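Local coordinates for Glyoxalase/bleomycin resistance protein/dioxygenase (Sphaerobacter thermophilus, PDB 4HC5), which belongs to the glyoxalase/bleomycin resistance protein/dioxygenase superfamily and may act as a dioxygenase, at the interface of chains A and B. Numbering follows the deposited sequence. Chains: chain A/B, Glyoxalase/bleomycin resistance protein/dioxygenase.

Contacts 1 and 2 belong to one two-fold symmetric interface between identical chains, and the centres of their C-alpha atoms lie about 9 Å apart. A:Val14 in strand 13-20 is common to both. Contact 1 pairs the start of this strand antiparallel with strand 83-87 of chain B, whereas contact 2 brings the loops at residues 59-61 of both chains together with A:Val14 and B:Val14. Symmetry repeats contact 1 with the chains exchanged, and contact 2 contains both halves of its own pattern. Backbone pairing, apolar packing and bridging water thus join the subunits, although the deposited assembly alone does not prove a biological dimer.

Contact 1: the interface of chains A and B. Residues chain A 11-15; chain B 84-86.
B:Ile86 packs against the ring of A:Tyr13 where two strands, one from each chain, pair antiparallel. The close packing is on this side of the paired strands. CB of B:Ile86 stands over one face of the ring, 4.0 Å from its centroid and offset toward the rim, in a CH-pi contact, while its CG1 approaches A:Tyr13 CZ to 3.6 Å. The tyrosine takes the crowded first torsion, with CG between the backbone N and the carbonyl carbon (chi1 63°), which swings the ring alongside B:Ile86 with both side chains pointing the same way. The side chain of B:Ile86 also runs obliquely past A:His15, with CG1 3.8 Å from A:His15 CB and CD1 near the CD2 rim of the imidazole. B:Ile86 hides 95 Å² against chain A, and A:His15 hides 47 Å² against chain B.

The opposite side is looser. A:Val14 CG2 meets B:Leu85 CD2 at 3.9 Å, and CG2 of A:Ile11, with 15 Å² of the residue hidden, lies loosely between B:Ile86 O and CB of B:Leu85.

Between the two sides the backbones join the two strands. A:Ala12 N donates to B:Ile86 O and A:His15 N to B:Ser84 O, the latter more bent at its hydrogen. The middle bond is the straight one: B:Ile86 N reaches A:Tyr13 O at 3.0 Å, with 176° at the hydrogen.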
ATOM      1  N   ILE A  11      -0.187 -12.863   9.944  1.00 28.50           N
ATOM      2  CA  ILE A  11      -0.770 -11.979   8.929  1.00 25.93           C
ATOM      3  C   ILE A  11      -1.064 -12.697   7.630  1.00 26.81           C
ATOM      4  O   ILE A  11      -0.197 -13.264   7.071  1.00 27.90           O
ATOM      5  CB  ILE A  11       0.204 -10.832   8.623  1.00 25.50           C
ATOM      6  CG1 ILE A  11       0.646 -10.145   9.893  1.00 26.33           C
ATOM      7  CG2 ILE A  11      -0.388  -9.855   7.619  1.00 24.27           C
ATOM      8  CD1 ILE A  11      -0.468  -9.499  10.653  1.00 25.61           C
ATOM      9  N   ALA A  12      -2.309 -12.668   7.192  1.00 23.87           N
ATOM     10  CA  ALA A  12      -2.761 -13.352   5.969  1.00 24.40           C
ATOM     11  C   ALA A  12      -2.426 -12.555   4.700  1.00 23.91           C
ATOM     12  O   ALA A  12      -2.008 -13.112   3.696  1.00 23.60           O
ATOM     13  CB  ALA A  12      -4.251 -13.694   6.024  1.00 26.45           C
ATOM     14  N   TYR A  13      -2.710 -11.261   4.712  1.00 21.20           N
ATOM     15  CA  TYR A  13      -2.474 -10.414   3.530  1.00 19.82           C
ATOM     16  C   TYR A  13      -2.615  -8.942   3.897  1.00 17.79           C
ATOM     17  O   TYR A  13      -3.182  -8.606   4.933  1.00 18.61           O
ATOM     18  CB  TYR A  13      -3.398 -10.832   2.344  1.00 20.39           C
ATOM     19  CG  TYR A  13      -4.871 -10.707   2.537  1.00 20.29           C
ATOM     20  CD1 TYR A  13      -5.624 -11.777   3.065  1.00 21.44           C
ATOM     21  CD2 TYR A  13      -5.582  -9.555   2.132  1.00 23.28           C
ATOM     22  CE1 TYR A  13      -6.990 -11.659   3.268  1.00 28.02           C
ATOM     23  CE2 TYR A  13      -6.953  -9.461   2.327  1.00 24.54           C
ATOM     24  CZ  TYR A  13      -7.655 -10.499   2.873  1.00 24.85           C
ATOM     25  OH  TYR A  13      -9.016 -10.401   3.049  1.00 34.75           O
ATOM     26  N   VAL A  14      -2.137  -8.121   2.971  1.00 17.37           N
ATOM     27  CA  VAL A  14      -2.355  -6.665   3.010  1.00 17.50           C
ATOM     28  C   VAL A  14      -3.774  -6.370   2.503  1.00 16.52           C
ATOM     29  O   VAL A  14      -4.114  -6.659   1.363  1.00 17.82           O
ATOM     30  CB  VAL A  14      -1.318  -5.928   2.214  1.00 16.95           C
ATOM     31  CG1 VAL A  14      -1.670  -4.405   2.239  1.00 17.64           C
ATOM     32  CG2 VAL A  14       0.100  -6.201   2.724  1.00 18.77           C
ATOM     33  N   HIS A  15      -4.630  -5.826   3.369  1.00 17.27           N
ATOM     34  CA  HIS A  15      -5.983  -5.472   2.966  1.00 16.56           C
ATOM     35  C   HIS A  15      -6.005  -4.313   1.952  1.00 17.69           C
ATOM     36  O   HIS A  15      -6.702  -4.367   0.926  1.00 17.05           O
ATOM     37  CB  HIS A  15      -6.832  -5.090   4.192  1.00 17.44           C
ATOM     38  CG  HIS A  15      -8.194  -4.696   3.809  1.00 18.15           C
ATOM     39  ND1 HIS A  15      -8.520  -3.404   3.457  1.00 20.36           N
ATOM     40  CD2 HIS A  15      -9.317  -5.437   3.619  1.00 18.81           C
ATOM     41  CE1 HIS A  15      -9.826  -3.381   3.070  1.00 22.48           C
ATOM     42  NE2 HIS A  15     -10.307  -4.615   3.154  1.00 23.31           N
TER
ATOM     43  N   SER B  84      -3.578  -1.435   6.055  1.00 16.76           N
ATOM     44  CA  SER B  84      -4.383  -2.337   6.905  1.00 16.30           C
ATOM     45  C   SER B  84      -4.002  -3.759   6.543  1.00 15.81           C
ATOM     46  O   SER B  84      -3.822  -4.089   5.381  1.00 17.15           O
ATOM     47  CB  SER B  84      -5.891  -2.087   6.724  1.00 17.70           C
ATOM     48  OG  SER B  84      -6.221  -0.735   7.115  1.00 22.23           O
ATOM     49  N   LEU B  85      -3.952  -4.582   7.584  1.00 16.35           N
ATOM     50  CA  LEU B  85      -3.558  -5.995   7.485  1.00 16.03           C
ATOM     51  C   LEU B  85      -4.643  -6.903   8.028  1.00 17.87           C
ATOM     52  O   LEU B  85      -5.321  -6.605   9.006  1.00 18.78           O
ATOM     53  CB  LEU B  85      -2.278  -6.236   8.324  1.00 16.95           C
ATOM     54  CG  LEU B  85      -1.033  -5.405   7.990  1.00 15.62           C
ATOM     55  CD1 LEU B  85       0.095  -5.670   8.974  1.00 18.55           C
ATOM     56  CD2 LEU B  85      -0.591  -5.601   6.517  1.00 18.47           C
ATOM     57  N   ILE B  86      -4.799  -8.019   7.341  1.00 18.47           N
ATOM     58  CA  ILE B  86      -5.799  -9.034   7.722  1.00 17.55           C
ATOM     59  C   ILE B  86      -5.103 -10.213   8.428  1.00 18.74           C
ATOM     60  O   ILE B  86      -4.110 -10.703   7.970  1.00 20.16           O
ATOM     61  CB  ILE B  86      -6.636  -9.611   6.521  1.00 18.01           C
ATOM     62  CG1 ILE B  86      -7.416  -8.467   5.848  1.00 20.34           C
ATOM     63  CG2 ILE B  86      -7.497 -10.785   6.951  1.00 21.82           C
ATOM     64  CD1 ILE B  86      -8.330  -7.659   6.777  1.00 27.01           C
TER

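Contact 2: the interface of chains A and B. Residues chain A 14, 59-61; chain B 14, 59-61.
With OG1 anti to the carbonyl carbon, A:Thr61 (chi1 -59°) and B:Thr61 (chi1 -61°) reach toward each other tip to tip; each CG2 methyl, beside its own carbonyl carbon, still lies near the partner threonine (A:Thr61 CG2 to B:Thr61 CG2, 4.2 Å). The hydroxyl oxygens OG1 of A:Thr61 and B:Thr61 come to 3.2 Å. Each also donates within its own chain, A:Thr61 OG1 to A:Val14 O at 2.8 Å and B:Thr61 OG1 to B:Val14 O at 2.6 Å, so their mutual approach is probably a close oxygen contact more than a strong hydrogen bond. These internal bonds probably help to hold the rotation of both threonines and tie each loop to the start of strand 13-20. The CB atoms of A:Thr61 and B:Thr61 add an apolar contact at 3.9 Å.

Water supplies much of the remaining polar joining. One molecule, water 2, links A:Val14 N to B:Thr61 O, the latter at 2.8 Å; water 1 makes the twin link from B:Val14 N to A:Thr61 O. Water 3 lies beside water 1 and bridges A:Thr61 N, B:Thr61 OG1 and the side-chain amide oxygen OE1 of B:Gln60, 2.7 Å away. The glutamine chain is extended beyond CG, which carries its amide out to this water.

The patch buries 209 Å² in all. It lies where the two loops leading into strands 62-66 face each other across the two-fold axis, flanked by the starts of both strands 13-20.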
ATOM      1  N   VAL A  14      -2.137  -8.121   2.971  1.00 17.37           N
ATOM      2  CA  VAL A  14      -2.355  -6.665   3.010  1.00 17.50           C
ATOM      3  C   VAL A  14      -3.774  -6.370   2.503  1.00 16.52           C
ATOM      4  O   VAL A  14      -4.114  -6.659   1.363  1.00 17.82           O
ATOM      5  CB  VAL A  14      -1.318  -5.928   2.214  1.00 16.95           C
ATOM      6  CG1 VAL A  14      -1.670  -4.405   2.239  1.00 17.64           C
ATOM      7  CG2 VAL A  14       0.100  -6.201   2.724  1.00 18.77           C
ATOM      8  N   ALA A  59      -8.370  -8.658  -8.166  1.00 22.50           N
ATOM      9  CA  ALA A  59      -7.210  -8.591  -7.287  1.00 21.48           C
ATOM     10  C   ALA A  59      -7.575  -8.558  -5.828  1.00 19.75           C
ATOM     11  O   ALA A  59      -8.726  -8.213  -5.469  1.00 24.20           O
ATOM     12  CB  ALA A  59      -6.333  -7.378  -7.645  1.00 20.84           C
ATOM     13  N   GLN A  60      -6.592  -8.881  -4.990  1.00 19.95           N
ATOM     14  CA  GLN A  60      -6.841  -8.951  -3.513  1.00 19.79           C
ATOM     15  C   GLN A  60      -6.773  -7.560  -2.792  1.00 20.31           C
ATOM     16  O   GLN A  60      -7.745  -7.074  -2.203  1.00 25.47           O
ATOM     17  CB  GLN A  60      -5.934  -9.950  -2.922  1.00 22.01           C
ATOM     18  CG  GLN A  60      -6.034 -10.140  -1.450  1.00 26.58           C
ATOM     19  CD  GLN A  60      -5.125 -11.262  -0.981  1.00 26.47           C
ATOM     20  OE1 GLN A  60      -3.899 -11.258  -1.173  1.00 32.00           O
ATOM     21  NE2 GLN A  60      -5.777 -12.315  -0.434  1.00 35.64           N
ATOM     22  N   THR A  61      -5.648  -6.906  -2.904  1.00 17.15           N
ATOM     23  CA  THR A  61      -5.339  -5.691  -2.149  1.00 16.94           C
ATOM     24  C   THR A  61      -6.040  -4.466  -2.808  1.00 16.71           C
ATOM     25  O   THR A  61      -5.850  -4.198  -3.996  1.00 17.41           O
ATOM     26  CB  THR A  61      -3.855  -5.538  -1.967  1.00 17.70           C
ATOM     27  OG1 THR A  61      -3.312  -6.652  -1.283  1.00 17.79           O
ATOM     28  CG2 THR A  61      -3.501  -4.252  -1.210  1.00 16.80           C
TER
ATOM     29  N   VAL B  14      -2.056  -4.433  -7.491  1.00 16.76           N
ATOM     30  CA  VAL B  14      -1.058  -3.645  -6.765  1.00 16.91           C
ATOM     31  C   VAL B  14       0.168  -4.491  -6.417  1.00 17.09           C
ATOM     32  O   VAL B  14       0.053  -5.540  -5.713  1.00 18.65           O
ATOM     33  CB  VAL B  14      -1.621  -3.037  -5.443  1.00 17.52           C
ATOM     34  CG1 VAL B  14      -0.526  -2.270  -4.699  1.00 16.68           C
ATOM     35  CG2 VAL B  14      -2.894  -2.192  -5.734  1.00 18.68           C
ATOM     36  N   ALA B  59       0.569 -14.537  -0.081  1.00 23.10           N
ATOM     37  CA  ALA B  59      -0.175 -13.346  -0.519  1.00 23.85           C
ATOM     38  C   ALA B  59       0.475 -12.715  -1.757  1.00 21.44           C
ATOM     39  O   ALA B  59       1.638 -12.902  -2.033  1.00 23.49           O
ATOM     40  CB  ALA B  59      -0.307 -12.326   0.618  1.00 23.28           C
ATOM     41  N   GLN B  60      -0.318 -11.856  -2.414  1.00 22.11           N
ATOM     42  CA  GLN B  60       0.147 -11.208  -3.652  1.00 21.21           C
ATOM     43  C   GLN B  60       0.928  -9.911  -3.425  1.00 20.89           C
ATOM     44  O   GLN B  60       2.031  -9.781  -3.854  1.00 23.09           O
ATOM     45  CB  GLN B  60      -1.056 -10.948  -4.534  1.00 23.41           C
ATOM     46  CG  GLN B  60      -0.684 -10.388  -5.881  1.00 24.54           C
ATOM     47  CD  GLN B  60      -1.883 -10.295  -6.762  1.00 27.73           C
ATOM     48  OE1 GLN B  60      -2.921  -9.690  -6.401  1.00 31.53           O
ATOM     49  NE2 GLN B  60      -1.777 -10.900  -7.934  1.00 36.28           N
ATOM     50  N   THR B  61       0.318  -8.948  -2.756  1.00 18.42           N
ATOM     51  CA  THR B  61       0.937  -7.600  -2.657  1.00 16.81           C
ATOM     52  C   THR B  61       1.987  -7.578  -1.578  1.00 16.65           C
ATOM     53  O   THR B  61       1.782  -8.013  -0.428  1.00 18.91           O
ATOM     54  CB  THR B  61      -0.175  -6.589  -2.474  1.00 16.90           C
ATOM     55  OG1 THR B  61      -1.089  -6.578  -3.560  1.00 18.06           O
ATOM     56  CG2 THR B  61       0.419  -5.193  -2.210  1.00 17.30           C
TER
HETATM   57  O   HOH W   1      -4.179  -5.421  -5.868  1.00 18.32           O
HETATM   58  O   HOH W   2      -0.652  -8.989   0.669  1.00 19.32           O
HETATM   59  O   HOH W   3      -3.326  -7.770  -4.556  1.00 19.63           O